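Local coordinates for protein probable ss-1,3-N-acetylglucosaminyltransferase (Staphylococcus aureus subsp. aureus N315, PDB 6H21) that is probably a glycosyltransferase of family 2, pairing a GT-A fold with a helical linker domain of the TarS kind, at residues N44-S49 against L115-L120; S167-L172 against F202-L207; F323-E328 against M339-L344. All blocks are in the same frame, centred on the assembly; numbering follows the deposited sequence.

Interaction 1: N44-S49 against L115-L120; sequences NQTMKS and LHERAL
Gln45 reaches across to the backbone of residues 115-120 with its whole side chain. CB lies 3.9 Å from Glu117 O. CG, anti to the Gln45 carbonyl carbon (chi1 -73°), rests against the Leu120 side chain, which the glutamine crosses at about a right angle. The chain bends at chi2, and CD lies 3.4 Å from Glu117 O, which puts the amide beside the type I beta turn from His116 to Ala119. At the tip OE1 accepts from Leu120 N at 3.0 Å in a nearly straight bond, the N-H pointing at the oxygen at 176°. NE2 donates to His116 O at 2.9 Å; that acceptor lies in the Gln45 amide plane, whereas NE2 stands above the plane of the His116 carbonyl. Ala119 N comes to His116 O from the opposite face, closing the turn, and NE2 also donates to Ser41 O, so both ends of the amide are gripped.

This turn leads into helix 119-129 of the GT-A domain, and the glutamine ties its start to the loop between helix 35-43 and strand 52-58. The imidazole of His116 adds a capping bond, its ND1 taking Arg118 N in the plane of the ring. Next to Gln45 the backbone makes its own link, Thr46 N to Glu117 O at 2.8 Å, and the Thr46 methyl CG2 sits 4.2 Å from Arg118 CG. Arg118 sends its guanidinium on to a salt bridge with Asp122. Farther along the loop, Met47 is bent at chi3 (-74°), and its CE lies 3.6 Å from Leu120 O, while Tyr52 of strand 52-58 packs on Gln45, Met47 and Leu120 together.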
# COMPACT_ATOMS: atom_id res chain seq x y z
N ASN C 44 -40.26 26.69 31.36
CA ASN C 44 -41.58 26.44 30.73
C ASN C 44 -41.76 24.93 30.45
O ASN C 44 -42.27 24.53 29.41
CB ASN C 44 -41.76 27.31 29.48
CG ASN C 44 -41.79 28.79 29.79
OD1 ASN C 44 -42.17 29.21 30.89
ND2 ASN C 44 -41.42 29.62 28.82
N GLN C 45 -41.41 24.08 31.41
CA GLN C 45 -41.59 22.63 31.25
C GLN C 45 -43.02 22.22 31.64
O GLN C 45 -43.65 22.87 32.46
CB GLN C 45 -40.57 21.87 32.11
CG GLN C 45 -39.15 21.94 31.57
CD GLN C 45 -39.04 21.26 30.22
OE1 GLN C 45 -39.34 20.08 30.08
NE2 GLN C 45 -38.63 22.02 29.22
N THR C 46 -43.50 21.11 31.07
CA THR C 46 -44.77 20.53 31.47
C THR C 46 -44.67 19.89 32.86
O THR C 46 -45.66 19.79 33.55
CB THR C 46 -45.28 19.50 30.47
OG1 THR C 46 -44.27 18.50 30.33
CG2 THR C 46 -45.61 20.14 29.15
N MET C 47 -43.46 19.45 33.24
CA MET C 47 -43.23 18.93 34.58
C MET C 47 -43.56 20.02 35.61
O MET C 47 -43.25 21.19 35.40
CB MET C 47 -41.78 18.49 34.80
CG MET C 47 -41.50 18.02 36.22
SD MET C 47 -39.88 17.24 36.41
CE MET C 47 -40.19 15.67 35.61
N LYS C 48 -44.15 19.58 36.72
CA LYS C 48 -44.51 20.41 37.87
C LYS C 48 -43.25 21.15 38.35
O LYS C 48 -42.18 20.58 38.51
CB LYS C 48 -45.11 19.50 38.95
CG LYS C 48 -45.94 20.17 40.03
CD LYS C 48 -46.85 19.20 40.77
N SER C 49 -43.41 22.45 38.56
CA SER C 49 -42.29 23.34 38.83
C SER C 49 -41.55 22.90 40.10
O SER C 49 -40.33 23.02 40.19
CB SER C 49 -42.79 24.76 38.92
OG SER C 49 -41.70 25.63 39.17
N LEU C 115 -34.57 23.13 25.49
CA LEU C 115 -35.41 21.97 25.82
C LEU C 115 -36.80 22.14 25.18
O LEU C 115 -37.38 23.22 25.19
CB LEU C 115 -35.56 21.85 27.34
CG LEU C 115 -34.32 21.40 28.11
CD1 LEU C 115 -34.69 21.08 29.55
CD2 LEU C 115 -33.67 20.19 27.45
N HIS C 116 -37.32 21.04 24.62
CA HIS C 116 -38.74 20.91 24.35
C HIS C 116 -39.50 21.02 25.69
O HIS C 116 -39.01 20.57 26.72
CB HIS C 116 -38.98 19.59 23.61
CG HIS C 116 -40.33 19.45 23.00
ND1 HIS C 116 -41.45 19.20 23.76
CD2 HIS C 116 -40.74 19.49 21.71
CE1 HIS C 116 -42.50 19.12 22.97
NE2 HIS C 116 -42.08 19.28 21.70
N GLU C 117 -40.70 21.61 25.67
CA GLU C 117 -41.48 21.83 26.91
C GLU C 117 -41.81 20.49 27.60
O GLU C 117 -42.00 20.47 28.81
CB GLU C 117 -42.75 22.65 26.64
CG GLU C 117 -43.77 21.98 25.73
CD GLU C 117 -45.05 22.79 25.48
OE1 GLU C 117 -45.05 24.02 25.72
OE2 GLU C 117 -46.05 22.19 25.04
N ARG C 118 -41.86 19.38 26.84
CA ARG C 118 -42.22 18.06 27.38
C ARG C 118 -41.00 17.24 27.82
O ARG C 118 -41.18 16.13 28.37
CB ARG C 118 -42.98 17.25 26.33
CG ARG C 118 -44.32 17.85 25.92
CD ARG C 118 -45.02 16.98 24.89
NE ARG C 118 -45.27 15.66 25.46
CZ ARG C 118 -46.38 15.29 26.09
NH1 ARG C 118 -47.46 16.06 26.07
NH2 ARG C 118 -46.41 14.14 26.73
N ALA C 119 -39.79 17.79 27.61
CA ALA C 119 -38.53 17.06 27.79
C ALA C 119 -38.46 16.39 29.17
O ALA C 119 -38.30 15.18 29.24
CB ALA C 119 -37.34 17.97 27.57
N LEU C 120 -38.52 17.17 30.25
CA LEU C 120 -38.22 16.62 31.57
C LEU C 120 -39.29 15.59 31.96
O LEU C 120 -38.95 14.53 32.46
CB LEU C 120 -38.12 17.74 32.61
CG LEU C 120 -36.96 18.73 32.45
CD1 LEU C 120 -36.79 19.55 33.72
CD2 LEU C 120 -35.65 18.03 32.09

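Interaction 2: S167-L172 against F202-L207; sequences SIFYAL and FTIEFL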
# COMPACT_ATOMS: atom_id res chain seq x y z
N SER C 167 -26.50 1.64 18.69
CA SER C 167 -25.52 2.57 18.16
C SER C 167 -25.20 3.68 19.17
O SER C 167 -25.04 4.83 18.78
CB SER C 167 -26.01 3.18 16.87
OG SER C 167 -26.12 2.20 15.84
N ILE C 168 -25.06 3.32 20.46
CA ILE C 168 -24.94 4.32 21.53
C ILE C 168 -23.54 4.95 21.48
O ILE C 168 -23.40 6.11 21.85
CB ILE C 168 -25.30 3.73 22.92
CG1 ILE C 168 -26.69 3.10 22.89
CG2 ILE C 168 -25.19 4.78 24.02
CD1 ILE C 168 -27.20 2.68 24.26
N PHE C 169 -22.53 4.23 20.97
CA PHE C 169 -21.18 4.80 20.86
C PHE C 169 -21.11 5.95 19.84
O PHE C 169 -20.10 6.62 19.78
CB PHE C 169 -20.15 3.74 20.47
CG PHE C 169 -19.66 2.88 21.61
CD1 PHE C 169 -19.84 3.26 22.93
CD2 PHE C 169 -19.02 1.69 21.35
CE1 PHE C 169 -19.40 2.44 23.96
CE2 PHE C 169 -18.56 0.88 22.38
CZ PHE C 169 -18.73 1.27 23.68
N TYR C 170 -22.18 6.18 19.09
CA TYR C 170 -22.24 7.29 18.14
C TYR C 170 -23.07 8.46 18.70
O TYR C 170 -23.38 9.37 17.98
CB TYR C 170 -22.77 6.76 16.80
CG TYR C 170 -21.83 5.78 16.17
CD1 TYR C 170 -21.80 4.46 16.58
CD2 TYR C 170 -20.90 6.18 15.23
CE1 TYR C 170 -20.91 3.55 16.05
CE2 TYR C 170 -20.00 5.28 14.68
CZ TYR C 170 -20.00 3.97 15.09
OH TYR C 170 -19.11 3.08 14.56
N ALA C 171 -23.42 8.40 19.99
CA ALA C 171 -24.26 9.39 20.64
C ALA C 171 -23.81 9.55 22.10
O ALA C 171 -24.55 9.28 23.04
CB ALA C 171 -25.71 8.97 20.54
N LEU C 172 -22.59 10.03 22.27
CA LEU C 172 -21.89 9.99 23.53
C LEU C 172 -21.84 11.36 24.21
O LEU C 172 -21.14 11.51 25.22
CB LEU C 172 -20.49 9.45 23.26
CG LEU C 172 -20.39 7.96 23.01
CD1 LEU C 172 -18.94 7.57 22.75
CD2 LEU C 172 -20.98 7.15 24.15
N PHE C 202 -17.11 10.56 30.19
CA PHE C 202 -18.13 10.58 31.23
C PHE C 202 -19.27 9.63 30.85
O PHE C 202 -19.67 8.81 31.65
CB PHE C 202 -18.64 12.00 31.48
CG PHE C 202 -19.69 12.09 32.56
CD1 PHE C 202 -21.01 11.79 32.29
CD2 PHE C 202 -19.34 12.44 33.86
CE1 PHE C 202 -21.98 11.86 33.28
CE2 PHE C 202 -20.30 12.52 34.85
CZ PHE C 202 -21.62 12.22 34.56
N THR C 203 -19.79 9.73 29.62
CA THR C 203 -20.90 8.89 29.18
C THR C 203 -20.49 7.41 29.16
O THR C 203 -21.27 6.55 29.62
CB THR C 203 -21.46 9.33 27.82
OG1 THR C 203 -21.92 10.68 27.94
CG2 THR C 203 -22.59 8.46 27.35
N ILE C 204 -19.28 7.10 28.68
CA ILE C 204 -18.76 5.73 28.67
C ILE C 204 -18.62 5.20 30.10
O ILE C 204 -19.01 4.06 30.35
CB ILE C 204 -17.42 5.65 27.90
CG1 ILE C 204 -17.59 5.95 26.41
CG2 ILE C 204 -16.71 4.32 28.17
CD1 ILE C 204 -17.89 4.75 25.54
N GLU C 205 -18.02 5.99 31.01
CA GLU C 205 -17.87 5.58 32.43
C GLU C 205 -19.26 5.26 32.99
O GLU C 205 -19.42 4.26 33.72
CB GLU C 205 -17.16 6.65 33.27
CG GLU C 205 -15.65 6.72 33.02
CD GLU C 205 -14.80 7.65 33.89
OE1 GLU C 205 -15.33 8.65 34.42
OE2 GLU C 205 -13.58 7.39 34.01
N PHE C 206 -20.27 6.07 32.63
CA PHE C 206 -21.62 5.86 33.10
C PHE C 206 -22.17 4.54 32.55
O PHE C 206 -22.74 3.74 33.30
CB PHE C 206 -22.55 7.01 32.71
CG PHE C 206 -23.88 6.95 33.41
CD1 PHE C 206 -24.93 6.21 32.90
CD2 PHE C 206 -24.08 7.63 34.61
CE1 PHE C 206 -26.15 6.16 33.55
CE2 PHE C 206 -25.30 7.57 35.26
CZ PHE C 206 -26.33 6.83 34.73
N LEU C 207 -22.04 4.36 31.23
CA LEU C 207 -22.56 3.15 30.51
C LEU C 207 -21.96 1.86 31.10
O LEU C 207 -22.66 0.86 31.24
CB LEU C 207 -22.23 3.25 29.01
CG LEU C 207 -23.04 4.27 28.21
CD1 LEU C 207 -22.45 4.44 26.82
CD2 LEU C 207 -24.50 3.88 28.13
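Thr203 has OG1 anti to its own carbonyl carbon (chi1 -60°) and CG2 anti to its backbone N, and with this setting both branches of the threonine meet Leu172. Leu172 in turn has CG anti to its carbonyl carbon (chi1 -75°), which puts CG beside the backbone N, with the two methyls on the side of helix 198-207. The hydroxyl OG1 of Thr203 donates to Leu172 O at 2.9 Å; it approaches from above the carbonyl plane, 54° out of it. The same OG1 has weak hydrogen-bonding partners in Asp199 O and Ser173 O. Beside this bond the methyl CG2 of Thr203 packs on Leu172 CD2 at 3.8 Å, pairing a polar and an apolar contact between the same two residues.

Most of the remaining touches are between methyl groups. Leu172 splits its branches: CD1 meets Ile204 CD1 at 4.1 Å, and CD2, already against the threonine, meets Leu207 CD1. That Leu207 methyl has a second neighbour from the loop, Ile168 CG2 at 3.9 Å, so it bridges the 3-10 segment 168-170 and Leu172. Phe169 lies near Ile204 CD1 as well, their side chains crossing at about a right angle, although the modelled spacing there is too short to be reliable. All six residues are buried, and the side chain of Leu172 is about 9 Å from the bound uridine-diphosphate-N-acetylglucosamine.

The contact thus joins the connection between strands 134-142 and 177-179 to one face of helix 198-207. Helix 264-281 packs on the loop through Lys273 against Phe169 and Tyr274 against Leu172. Leu134 of strand 134-142 touches Leu207, and Phe206 sets its ring edge-to-face with Phe178 of strand 177-179.

Interaction 3: F323-E328 against M339-L344; sequences FNLKLE and MIADKL
Lys326 and Asp342 send their side chains obliquely across each other between two antiparallel helices. CG of the lysine is anti to its backbone N (chi1 -176°) and the chain beyond it is fully extended, carrying NZ to Asp342 OD1 at 2.6 Å. This is a salt bridge made through the syn lone pair of OD1, the side facing OD2. The lysine methylenes run in beside the carboxylate, with CE 3.2 Å from OD1. NZ also donates to Lys285 O, so the ammonium group of this buried residue has one partner on helix 335-344 and another in the loop between helices 264-281 and 294-308.

Ala341 supplies the close approach between the helices: its CB points at the other helix and fits against Lys326 CA at 3.6 Å, with Leu325 CG at 3.8 Å. The leucine's CD2 extends over Ala341 to meet Leu344 CD1 at 4.0 Å. The axes of the two short segments come within 8.7 Å and run nearly antiparallel, at 163°.

Helices 324-332 and 335-344 form a helical hairpin in the TarS linker region, and helix 264-281 packs on its first arm through Leu279 against Phe323. Other copies of the protein meet the hairpin too: Leu325 packs on Ile340 of the second subunit, and Leu344 on Leu344 of the third.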
# COMPACT_ATOMS: atom_id res chain seq x y z
N PHE C 323 -11.46 -1.24 7.84
CA PHE C 323 -10.46 -0.46 8.56
C PHE C 323 -9.24 -1.31 8.96
O PHE C 323 -8.38 -0.80 9.72
CB PHE C 323 -11.07 0.21 9.80
CG PHE C 323 -12.03 1.32 9.49
CD1 PHE C 323 -11.62 2.45 8.81
CD2 PHE C 323 -13.35 1.25 9.91
CE1 PHE C 323 -12.51 3.47 8.51
CE2 PHE C 323 -14.24 2.27 9.61
CZ PHE C 323 -13.82 3.36 8.89
N ASN C 324 -9.18 -2.57 8.51
CA ASN C 324 -8.15 -3.52 9.00
C ASN C 324 -6.74 -2.94 8.81
O ASN C 324 -5.93 -3.01 9.70
CB ASN C 324 -8.26 -4.93 8.39
CG ASN C 324 -7.80 -5.10 6.93
OD1 ASN C 324 -8.12 -4.30 6.04
ND2 ASN C 324 -7.11 -6.19 6.64
N LEU C 325 -6.45 -2.43 7.61
CA LEU C 325 -5.12 -1.91 7.23
C LEU C 325 -4.81 -0.63 8.01
O LEU C 325 -3.70 -0.49 8.55
CB LEU C 325 -5.10 -1.63 5.72
CG LEU C 325 -3.83 -0.96 5.20
CD1 LEU C 325 -2.60 -1.78 5.51
CD2 LEU C 325 -3.94 -0.71 3.70
N LYS C 326 -5.77 0.29 8.08
CA LYS C 326 -5.55 1.59 8.77
C LYS C 326 -5.20 1.34 10.24
O LYS C 326 -4.21 1.87 10.75
CB LYS C 326 -6.75 2.53 8.59
CG LYS C 326 -6.54 3.91 9.19
CD LYS C 326 -7.57 4.92 8.75
CE LYS C 326 -7.24 6.31 9.27
NZ LYS C 326 -8.07 7.35 8.63
N LEU C 327 -5.94 0.43 10.87
CA LEU C 327 -5.74 0.11 12.26
C LEU C 327 -4.37 -0.54 12.46
O LEU C 327 -3.67 -0.19 13.39
CB LEU C 327 -6.87 -0.81 12.76
CG LEU C 327 -6.73 -1.29 14.20
CD1 LEU C 327 -6.64 -0.11 15.15
CD2 LEU C 327 -7.90 -2.18 14.59
N GLU C 328 -3.98 -1.48 11.60
CA GLU C 328 -2.67 -2.10 11.73
C GLU C 328 -1.56 -1.05 11.52
O GLU C 328 -0.56 -1.09 12.17
CB GLU C 328 -2.51 -3.31 10.79
CG GLU C 328 -1.29 -4.15 11.14
CD GLU C 328 -1.23 -4.62 12.58
OE1 GLU C 328 -2.24 -5.18 13.05
OE2 GLU C 328 -0.20 -4.40 13.26
N MET C 339 -1.11 6.78 5.36
CA MET C 339 -1.33 7.52 4.14
C MET C 339 -1.91 6.57 3.06
O MET C 339 -2.90 6.90 2.42
CB MET C 339 -0.03 8.14 3.63
CG MET C 339 0.45 9.31 4.46
SD MET C 339 2.04 9.89 3.89
CE MET C 339 1.60 10.81 2.42
N ILE C 340 -1.30 5.41 2.89
CA ILE C 340 -1.74 4.44 1.88
C ILE C 340 -3.14 3.93 2.26
O ILE C 340 -4.01 3.94 1.45
CB ILE C 340 -0.72 3.30 1.72
CG1 ILE C 340 0.58 3.80 1.09
CG2 ILE C 340 -1.31 2.14 0.94
CD1 ILE C 340 1.78 2.93 1.40
N ALA C 341 -3.34 3.57 3.53
CA ALA C 341 -4.66 3.07 3.99
C ALA C 341 -5.76 4.09 3.66
O ALA C 341 -6.84 3.70 3.17
CB ALA C 341 -4.63 2.78 5.46
N ASP C 342 -5.46 5.38 3.84
CA ASP C 342 -6.46 6.44 3.62
C ASP C 342 -6.76 6.59 2.12
O ASP C 342 -7.90 6.85 1.77
CB ASP C 342 -6.03 7.77 4.23
CG ASP C 342 -6.41 7.92 5.69
OD1 ASP C 342 -7.31 7.15 6.17
OD2 ASP C 342 -5.84 8.80 6.35
N LYS C 343 -5.74 6.44 1.26
CA LYS C 343 -5.94 6.47 -0.21
C LYS C 343 -6.82 5.30 -0.68
O LYS C 343 -7.50 5.44 -1.73
CB LYS C 343 -4.60 6.44 -0.95
CG LYS C 343 -3.99 7.81 -1.16
CD LYS C 343 -2.55 7.77 -1.58
CE LYS C 343 -1.84 9.08 -1.27
NZ LYS C 343 -2.53 10.23 -1.89
N LEU C 344 -6.78 4.16 0.02
CA LEU C 344 -7.54 2.98 -0.38
C LEU C 344 -8.98 3.00 0.17
O LEU C 344 -9.84 2.37 -0.42
CB LEU C 344 -6.79 1.72 0.06
CG LEU C 344 -5.49 1.47 -0.69
CD1 LEU C 344 -4.74 0.30 -0.09
CD2 LEU C 344 -5.73 1.25 -2.18

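The three contacts follow one another along the chain, each closing before the next opens. Interaction 1 lies at the outer part of the GT-A domain, interaction 2 near the centre of the chain, and interaction 3 in the C-terminal linker helices on the opposite side of that centre from interaction 1. Centres of 1 and 2 are 25 Å apart, those of 2 and 3 26 Å, and those of 1 and 3 47 Å. Interactions 2 and 3 come within about 7 Å at their nearest atoms without touching; helix 264-281 packs on both, so one helix lies between the GT-A part, with its bound uridine-diphosphate-N-acetylglucosamine, and the hairpin where the subunits meet.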